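Local coordinates for Baccell_00875 (Bacteroides cellulosilyticus DSM 14838, PDB 5NOK), which probably acts as a polysaccharide lyase that removes rhamnose caps from complex arabinogalactan, at residues A[285-290]-A[319-324]; A[313-318]-A[329-334]; A[79-84]-A[135-140]. All coordinates share one frame; numbering follows the deposited sequence.

Interaction 1 (A[285-290]-A[319-324]); sequences ACTAKM and DFYYNG
Thr287 and Lys289 pair in antiparallel fashion with Tyr321 and Asp319, the axes of strands 287-290 and 319-322 approaching to 4.7 Å at 160° between their N-to-C directions. These are two adjacent strands within a mixed beta sheet. Each of the two hydrogen-bonded pairs carries two backbone bonds, the Tyr321 N to Thr287 O bond (2.8 Å) being almost straight; between them lies the non-hydrogen-bonded pair of Ala288 and Phe320. On the face bearing Thr287, Lys289 and Tyr321, the phenol ring is the central element. Its CG is anti to the carbonyl carbon (chi1 -60°), which carries the ring along the strand toward the lysine. The extended lysine chain crosses the tyrosine side chain at about a right angle, its CD 3.7 Å from Tyr321 CE1, while the methyl Thr287 CG2 meets Tyr321 CD1 at 4.0 Å. Replacing Tyr321 with an alanine would probably strip the lysine's methylene chain of its aromatic neighbour and free it to swing about, with the threonine methyl also losing cover. Asp319, on the same face, directs its carboxylate to a salt bridge with Arg317 of its own strand. The reverse face is apolar. Phe320 brings the edge of its ring to Cys286, SG lying near the ring plane and 3.8 Å from CD2 in a sulfur-aromatic contact. Ala288 CB reaches the same ring more loosely, near its rim, and Val306 of strand 303-309 packs against both Ala288 and Phe320. Beyond the last bridge, Cys286 CA still makes a CA-H...O contact of 3.2 Å with Tyr321 O, and a water closes the open end, donating to Ala285 O (2.8 Å) and accepting from Gly324 N (2.9 Å).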
loop_
_atom_site.group_PDB
_atom_site.type_symbol
_atom_site.label_atom_id
_atom_site.label_comp_id
_atom_site.label_asym_id
_atom_site.label_seq_id
_atom_site.Cartn_x
_atom_site.Cartn_y
_atom_site.Cartn_z
ATOM N N ALA A 285 -18.835 -29.166 4.868
ATOM C CA ALA A 285 -19.197 -28.588 6.154
ATOM C C ALA A 285 -18.682 -27.160 6.322
ATOM O O ALA A 285 -17.976 -26.856 7.299
ATOM C CB ALA A 285 -18.671 -29.486 7.276
ATOM N N CYS A 286 -19.028 -26.315 5.356
ATOM C CA CYS A 286 -18.670 -24.931 5.390
ATOM C C CYS A 286 -19.638 -24.151 6.287
ATOM O O CYS A 286 -20.850 -24.144 6.070
ATOM C CB CYS A 286 -18.636 -24.315 3.989
ATOM S SG CYS A 286 -17.871 -22.673 3.981
ATOM N N THR A 287 -19.048 -23.456 7.248
ATOM C CA THR A 287 -19.714 -22.676 8.283
ATOM C C THR A 287 -19.047 -21.293 8.220
ATOM O O THR A 287 -17.921 -21.149 7.697
ATOM C CB THR A 287 -19.530 -23.445 9.637
ATOM O OG1 THR A 287 -20.785 -24.035 10.038
ATOM C CG2 THR A 287 -18.971 -22.629 10.765
ATOM N N ALA A 288 -19.735 -20.273 8.712
ATOM C CA ALA A 288 -19.168 -18.936 8.755
ATOM C C ALA A 288 -19.522 -18.185 9.994
ATOM O O ALA A 288 -20.548 -18.446 10.613
ATOM C CB ALA A 288 -19.627 -18.132 7.569
ATOM N N LYS A 289 -18.682 -17.192 10.293
ATOM C CA LYS A 289 -18.886 -16.286 11.395
ATOM C C LYS A 289 -18.630 -14.846 10.992
ATOM O O LYS A 289 -17.827 -14.571 10.102
ATOM C CB LYS A 289 -17.966 -16.638 12.545
ATOM C CG LYS A 289 -18.306 -17.976 13.150
ATOM C CD LYS A 289 -17.396 -18.314 14.314
ATOM C CE LYS A 289 -17.722 -19.714 14.801
ATOM N NZ LYS A 289 -16.970 -19.981 16.049
HETATM N N MSE A 290 -19.316 -13.945 11.703
HETATM C CA MSE A 290 -19.223 -12.501 11.537
HETATM C C MSE A 290 -18.871 -11.960 12.901
HETATM O O MSE A 290 -19.678 -12.029 13.833
HETATM C CB MSE A 290 -20.551 -11.945 11.055
HETATM C CG MSE A 290 -20.477 -10.438 10.832
HETATM SE SE MSE A 290 -22.204 -9.786 10.143
HETATM C CE MSE A 290 -23.095 -9.305 11.844
ATOM N N ASP A 319 -15.277 -14.938 8.878
ATOM C CA ASP A 319 -14.438 -16.133 8.905
ATOM C C ASP A 319 -15.213 -17.247 8.232
ATOM O O ASP A 319 -16.407 -17.347 8.419
ATOM C CB ASP A 319 -14.075 -16.548 10.332
ATOM C CG ASP A 319 -13.088 -15.582 11.012
ATOM O OD1 ASP A 319 -11.906 -15.566 10.646
ATOM O OD2 ASP A 319 -13.471 -14.859 11.959
ATOM N N PHE A 320 -14.530 -18.046 7.420
ATOM C CA PHE A 320 -15.107 -19.254 6.855
ATOM C C PHE A 320 -14.398 -20.431 7.476
ATOM O O PHE A 320 -13.193 -20.401 7.572
ATOM C CB PHE A 320 -14.933 -19.267 5.344
ATOM C CG PHE A 320 -15.901 -18.399 4.637
ATOM C CD1 PHE A 320 -15.626 -17.055 4.450
ATOM C CD2 PHE A 320 -17.119 -18.913 4.180
ATOM C CE1 PHE A 320 -16.539 -16.238 3.799
ATOM C CE2 PHE A 320 -18.037 -18.101 3.530
ATOM C CZ PHE A 320 -17.751 -16.760 3.337
ATOM N N TYR A 321 -15.155 -21.443 7.898
ATOM C CA TYR A 321 -14.603 -22.683 8.437
ATOM C C TYR A 321 -15.052 -23.807 7.515
ATOM O O TYR A 321 -16.232 -23.895 7.184
ATOM C CB TYR A 321 -15.089 -22.933 9.865
ATOM C CG TYR A 321 -14.696 -21.826 10.780
ATOM C CD1 TYR A 321 -15.484 -20.681 10.887
ATOM C CD2 TYR A 321 -13.498 -21.874 11.508
ATOM C CE1 TYR A 321 -15.112 -19.623 11.709
ATOM C CE2 TYR A 321 -13.131 -20.823 12.352
ATOM C CZ TYR A 321 -13.934 -19.695 12.439
ATOM O OH TYR A 321 -13.581 -18.622 13.247
ATOM N N TYR A 322 -14.126 -24.651 7.079
ATOM C CA TYR A 322 -14.441 -25.646 6.067
ATOM C C TYR A 322 -13.456 -26.836 6.118
ATOM O O TYR A 322 -12.381 -26.720 6.687
ATOM C CB TYR A 322 -14.442 -24.978 4.671
ATOM C CG TYR A 322 -13.115 -24.344 4.288
ATOM C CD1 TYR A 322 -12.782 -23.081 4.724
ATOM C CD2 TYR A 322 -12.191 -25.023 3.510
ATOM C CE1 TYR A 322 -11.561 -22.512 4.415
ATOM C CE2 TYR A 322 -10.978 -24.445 3.157
ATOM C CZ TYR A 322 -10.667 -23.190 3.639
ATOM O OH TYR A 322 -9.471 -22.588 3.323
ATOM N N ASN A 323 -13.858 -27.947 5.495
ATOM C CA ASN A 323 -13.069 -29.190 5.371
ATOM C C ASN A 323 -12.529 -29.678 6.687
ATOM O O ASN A 323 -11.389 -30.104 6.760
ATOM C CB ASN A 323 -11.920 -29.031 4.332
ATOM C CG ASN A 323 -12.439 -28.786 2.926
ATOM O OD1 ASN A 323 -13.646 -28.861 2.699
ATOM N ND2 ASN A 323 -11.542 -28.507 1.976
ATOM N N GLY A 324 -13.348 -29.617 7.732
ATOM C CA GLY A 324 -12.975 -30.105 9.052
ATOM C C GLY A 324 -12.165 -29.159 9.922
ATOM O O GLY A 324 -12.571 -28.869 11.052
HETATM O O HOH W 1 -15.757 -28.098 8.470
#

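Interaction 2 (A[313-318]-A[329-334]); sequences AGEVRF and HADCLV
Arg317 lays its guanidinium flat on the imidazole of His329, centres 3.8 Å apart and planes within 8° of parallel, with NH1 over the middle of the ring. The arginine gets there with CG anti to the backbone N (chi1 -174°) and a chain extended as far as NE, which forms a salt bridge with Asp319. His329 NE2 also gives a weak bond to Asp331 OD2 (3.1 Å), which would tend to limit the ring's rotation. Charge is mixed here: Glu315 OE2 comes to 4.2 Å from Asp331 OD1, a pairing the nearby arginine may ease, and Glu315 OE1 is bonded to Tyr585. The backbones form a beta hairpin, strands 314-322 and 326-335, with six hydrogen bonds shared among the pairs Gly314-Val334, Val316-Cys332 and Phe318-Ala330. On the other face the contacts are apolar. Val316 CG2 meets Val334 CG2 at 3.7 Å, the two side chains lying aslant. Cys332 SG sits at the edge of the Phe318 ring, 3.9 Å from CE2, in a sulfur-aromatic contact, with Cys262 of strand 259-262 packing against Cys332.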
loop_
_atom_site.group_PDB
_atom_site.type_symbol
_atom_site.label_atom_id
_atom_site.label_comp_id
_atom_site.label_asym_id
_atom_site.label_seq_id
_atom_site.Cartn_x
_atom_site.Cartn_y
_atom_site.Cartn_z
ATOM N N ALA A 313 -21.353 0.257 13.211
ATOM C CA ALA A 313 -20.060 0.809 12.779
ATOM C C ALA A 313 -18.931 0.048 13.437
ATOM O O ALA A 313 -19.078 -0.417 14.553
ATOM C CB ALA A 313 -19.941 2.291 13.082
ATOM N N GLY A 314 -17.820 -0.099 12.720
ATOM C CA GLY A 314 -16.664 -0.846 13.210
ATOM C C GLY A 314 -16.148 -1.923 12.243
ATOM O O GLY A 314 -16.696 -2.180 11.160
ATOM N N GLU A 315 -15.050 -2.520 12.659
ATOM C CA GLU A 315 -14.455 -3.674 12.015
ATOM C C GLU A 315 -15.478 -4.811 11.882
ATOM O O GLU A 315 -16.178 -5.151 12.839
ATOM C CB GLU A 315 -13.271 -4.153 12.875
ATOM C CG GLU A 315 -12.311 -5.106 12.187
ATOM C CD GLU A 315 -11.548 -4.465 11.030
ATOM O OE1 GLU A 315 -11.560 -3.205 10.946
ATOM O OE2 GLU A 315 -10.936 -5.224 10.215
ATOM N N VAL A 316 -15.580 -5.379 10.691
ATOM C CA VAL A 316 -16.273 -6.651 10.511
ATOM C C VAL A 316 -15.334 -7.689 9.888
ATOM O O VAL A 316 -14.836 -7.491 8.793
ATOM C CB VAL A 316 -17.546 -6.473 9.689
ATOM C CG1 VAL A 316 -18.281 -7.792 9.543
ATOM C CG2 VAL A 316 -18.464 -5.443 10.356
ATOM N N ARG A 317 -15.065 -8.766 10.615
ATOM C CA ARG A 317 -14.293 -9.892 10.111
ATOM C C ARG A 317 -15.252 -11.021 9.787
ATOM O O ARG A 317 -16.097 -11.403 10.632
ATOM C CB ARG A 317 -13.292 -10.353 11.152
ATOM C CG ARG A 317 -12.327 -11.446 10.694
ATOM C CD ARG A 317 -11.433 -11.880 11.853
ATOM N NE ARG A 317 -10.822 -13.203 11.656
ATOM C CZ ARG A 317 -9.536 -13.457 11.383
ATOM N NH1 ARG A 317 -8.624 -12.490 11.287
ATOM N NH2 ARG A 317 -9.144 -14.728 11.229
ATOM N N PHE A 318 -15.149 -11.527 8.557
ATOM C CA PHE A 318 -15.906 -12.689 8.144
ATOM C C PHE A 318 -14.945 -13.869 8.155
ATOM O O PHE A 318 -13.913 -13.795 7.495
ATOM C CB PHE A 318 -16.480 -12.503 6.745
ATOM C CG PHE A 318 -17.579 -11.503 6.678
ATOM C CD1 PHE A 318 -18.862 -11.844 7.088
ATOM C CD2 PHE A 318 -17.340 -10.219 6.229
ATOM C CE1 PHE A 318 -19.896 -10.925 7.027
ATOM C CE2 PHE A 318 -18.363 -9.284 6.166
ATOM C CZ PHE A 318 -19.634 -9.628 6.573
ATOM N N HIS A 329 -10.453 -15.810 6.000
ATOM C CA HIS A 329 -11.248 -14.667 6.407
ATOM C C HIS A 329 -11.229 -13.562 5.390
ATOM O O HIS A 329 -10.465 -13.637 4.433
ATOM C CB HIS A 329 -10.800 -14.160 7.780
ATOM C CG HIS A 329 -9.545 -13.353 7.756
ATOM N ND1 HIS A 329 -8.292 -13.921 7.651
ATOM C CD2 HIS A 329 -9.354 -12.011 7.839
ATOM C CE1 HIS A 329 -7.385 -12.959 7.672
ATOM N NE2 HIS A 329 -8.001 -11.792 7.786
ATOM N N ALA A 330 -12.129 -12.594 5.575
ATOM C CA ALA A 330 -12.082 -11.279 4.927
ATOM C C ALA A 330 -12.214 -10.208 5.983
ATOM O O ALA A 330 -12.883 -10.427 7.010
ATOM C CB ALA A 330 -13.199 -11.115 3.907
ATOM N N ASP A 331 -11.604 -9.045 5.718
ATOM C CA ASP A 331 -11.678 -7.874 6.618
ATOM C C ASP A 331 -12.461 -6.747 5.921
ATOM O O ASP A 331 -12.040 -6.237 4.869
ATOM C CB ASP A 331 -10.282 -7.375 7.005
ATOM C CG ASP A 331 -9.437 -8.439 7.741
ATOM O OD1 ASP A 331 -9.944 -9.010 8.747
ATOM O OD2 ASP A 331 -8.255 -8.697 7.322
ATOM N N CYS A 332 -13.614 -6.418 6.480
ATOM C CA CYS A 332 -14.430 -5.301 6.043
ATOM C C CYS A 332 -14.578 -4.251 7.141
ATOM O O CYS A 332 -14.337 -4.539 8.309
ATOM C CB CYS A 332 -15.801 -5.807 5.654
ATOM S SG CYS A 332 -15.715 -7.101 4.399
ATOM N N LEU A 333 -14.972 -3.036 6.746
ATOM C CA LEU A 333 -15.191 -1.920 7.662
ATOM C C LEU A 333 -16.570 -1.377 7.451
ATOM O O LEU A 333 -16.995 -1.234 6.325
ATOM C CB LEU A 333 -14.216 -0.793 7.382
ATOM C CG LEU A 333 -14.281 0.401 8.336
ATOM C CD1 LEU A 333 -13.839 0.023 9.757
ATOM C CD2 LEU A 333 -13.419 1.533 7.823
ATOM N N VAL A 334 -17.252 -1.036 8.536
ATOM C CA VAL A 334 -18.539 -0.347 8.453
ATOM C C VAL A 334 -18.387 1.028 9.070
ATOM O O VAL A 334 -17.993 1.144 10.231
ATOM C CB VAL A 334 -19.655 -1.112 9.143
ATOM C CG1 VAL A 334 -20.983 -0.363 8.976
ATOM C CG2 VAL A 334 -19.774 -2.492 8.532
#

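Interaction 3 (A[79-84]-A[135-140]); sequences VVKGRE and EPVSLY
Val80 and Tyr140 meet diagonally across the two antiparallel strands, the valine branch CG2 coming to 3.6 Å from Tyr140 CD1. Their side chains run at a slant to each other, and the methyl approaches the ring obliquely. Tyr140 holds its CG anti to the carbonyl carbon (chi1 -65°), which swings the ring back along its own strand to reach the valine. Directly opposite Val80 is Ser138, on the same face; this hydrogen-bonded pair is joined by Val80 N to Ser138 O (2.9 Å) and Ser138 N to Val80 O (3.0 Å), the second nearly straight. The other face is buried and aliphatic. Leu139 turns its CD2 to Val79 CB at 3.9 Å, again with the side chains aslant, and Val137 also adjoins Val79, though the modelled separation of their methyls is too short to be trusted. Farther out, Lys81 lays CG against Val137 CG2 (3.8 Å) before bending at chi3, and its NZ makes a salt bridge with Asp109 and a long one with Glu84. Lys81 to Glu84 form a type II' beta turn with Gly82 at its positive-phi position. This tight turn leads strand 75-81 into its hairpin partner 84-90, while strand 225-227 pairs with strand 137-145, and Ile110 of strand 110-119 packs on Val137 and Leu139.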
loop_
_atom_site.group_PDB
_atom_site.type_symbol
_atom_site.label_atom_id
_atom_site.label_comp_id
_atom_site.label_asym_id
_atom_site.label_seq_id
_atom_site.Cartn_x
_atom_site.Cartn_y
_atom_site.Cartn_z
ATOM N N VAL A 79 9.662 -20.863 22.521
ATOM C CA VAL A 79 9.216 -22.063 23.203
ATOM C C VAL A 79 8.947 -21.709 24.680
ATOM O O VAL A 79 9.774 -21.079 25.332
ATOM C CB VAL A 79 10.194 -23.249 22.944
ATOM C CG1 VAL A 79 11.626 -22.876 23.192
ATOM C CG2 VAL A 79 9.827 -24.473 23.748
ATOM N N VAL A 80 7.759 -22.058 25.159
ATOM C CA VAL A 80 7.295 -21.754 26.498
ATOM C C VAL A 80 6.890 -23.051 27.193
ATOM O O VAL A 80 6.061 -23.821 26.675
ATOM C CB VAL A 80 6.091 -20.774 26.480
ATOM C CG1 VAL A 80 5.519 -20.547 27.874
ATOM C CG2 VAL A 80 6.501 -19.429 25.878
ATOM N N LYS A 81 7.528 -23.294 28.338
ATOM C CA LYS A 81 7.241 -24.415 29.205
ATOM C C LYS A 81 7.206 -23.838 30.603
ATOM O O LYS A 81 8.248 -23.513 31.153
ATOM C CB LYS A 81 8.368 -25.451 29.133
ATOM C CG LYS A 81 8.559 -26.110 27.787
ATOM C CD LYS A 81 9.617 -27.220 27.851
ATOM C CE LYS A 81 11.027 -26.705 27.589
ATOM N NZ LYS A 81 12.026 -27.773 27.884
ATOM N N GLY A 82 6.016 -23.663 31.164
ATOM C CA GLY A 82 5.898 -23.012 32.453
ATOM C C GLY A 82 6.428 -21.596 32.370
ATOM O O GLY A 82 6.103 -20.869 31.435
ATOM N N ARG A 83 7.256 -21.219 33.334
ATOM C CA ARG A 83 7.887 -19.888 33.361
ATOM C C ARG A 83 9.036 -19.745 32.368
ATOM O O ARG A 83 9.451 -18.609 32.086
ATOM C CB ARG A 83 8.412 -19.534 34.760
ATOM C CG ARG A 83 7.327 -19.447 35.832
ATOM C CD ARG A 83 7.731 -18.597 37.039
ATOM N NE ARG A 83 9.118 -18.824 37.409
ATOM C CZ ARG A 83 9.595 -19.922 37.983
ATOM N NH1 ARG A 83 8.803 -20.944 38.303
ATOM N NH2 ARG A 83 10.890 -19.979 38.255
ATOM N N GLU A 84 9.545 -20.861 31.850
ATOM C CA GLU A 84 10.633 -20.826 30.865
ATOM C C GLU A 84 10.139 -20.400 29.443
ATOM O O GLU A 84 9.328 -21.074 28.831
ATOM C CB GLU A 84 11.360 -22.168 30.792
ATOM C CG GLU A 84 12.704 -22.044 30.082
ATOM C CD GLU A 84 13.361 -23.367 29.681
ATOM O OE1 GLU A 84 12.735 -24.448 29.789
ATOM O OE2 GLU A 84 14.534 -23.313 29.223
ATOM N N GLU A 135 7.807 -33.067 28.139
ATOM C CA GLU A 135 6.734 -32.156 28.580
ATOM C C GLU A 135 6.014 -31.469 27.385
ATOM O O GLU A 135 6.636 -31.213 26.351
ATOM C CB GLU A 135 7.316 -31.083 29.538
ATOM N N PRO A 136 4.715 -31.147 27.536
ATOM C CA PRO A 136 4.046 -30.327 26.527
ATOM C C PRO A 136 4.700 -28.947 26.352
ATOM O O PRO A 136 5.320 -28.400 27.268
ATOM C CB PRO A 136 2.613 -30.168 27.068
ATOM C CG PRO A 136 2.419 -31.301 28.009
ATOM C CD PRO A 136 3.784 -31.556 28.608
ATOM N N VAL A 137 4.557 -28.398 25.164
ATOM C CA VAL A 137 5.201 -27.151 24.875
ATOM C C VAL A 137 4.243 -26.231 24.168
ATOM O O VAL A 137 3.411 -26.705 23.412
ATOM C CB VAL A 137 6.475 -27.429 24.059
ATOM C CG1 VAL A 137 6.186 -27.700 22.592
ATOM C CG2 VAL A 137 7.406 -26.279 24.167
ATOM N N SER A 138 4.352 -24.930 24.432
ATOM C CA SER A 138 3.647 -23.909 23.669
ATOM C C SER A 138 4.660 -23.203 22.789
ATOM O O SER A 138 5.732 -22.834 23.267
ATOM C CB SER A 138 2.972 -22.880 24.583
ATOM O OG SER A 138 1.778 -23.383 25.140
ATOM N N LEU A 139 4.322 -23.000 21.516
ATOM C CA LEU A 139 5.180 -22.255 20.591
ATOM C C LEU A 139 4.482 -20.944 20.195
ATOM O O LEU A 139 3.332 -20.973 19.740
ATOM C CB LEU A 139 5.480 -23.085 19.361
ATOM C CG LEU A 139 6.207 -24.430 19.532
ATOM C CD1 LEU A 139 6.657 -24.935 18.174
ATOM C CD2 LEU A 139 7.410 -24.320 20.450
ATOM N N TYR A 140 5.162 -19.802 20.401
ATOM C CA TYR A 140 4.651 -18.487 20.030
ATOM C C TYR A 140 5.550 -17.885 18.973
ATOM O O TYR A 140 6.719 -18.264 18.824
ATOM C CB TYR A 140 4.610 -17.541 21.227
ATOM C CG TYR A 140 3.659 -17.937 22.308
ATOM C CD1 TYR A 140 4.040 -18.824 23.295
ATOM C CD2 TYR A 140 2.372 -17.404 22.365
ATOM C CE1 TYR A 140 3.170 -19.189 24.319
ATOM C CE2 TYR A 140 1.493 -17.760 23.384
ATOM C CZ TYR A 140 1.903 -18.659 24.355
ATOM O OH TYR A 140 1.039 -19.038 25.354
#

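In the fold
Interactions 1 and 2 are neighbours in one sheet and share strand 314-322: its later half pairs with 287-290 in interaction 1, its earlier half with 326-335 in interaction 2. They touch directly, Met290 packing on Val316 and Phe318, and each joins a buried apolar face with a cysteine-aromatic contact to a more polar face. Interaction 2, nearer the centre of the chain and with more buried residues, stacks charge on a ring; interaction 1 relies on aliphatic-aromatic packing at a more exposed end. Interaction 3 belongs to a different sheet, its nearest atoms about 16 Å from interaction 2; lying farthest out, it has the smallest interface and mostly aliphatic contacts beside a surface turn.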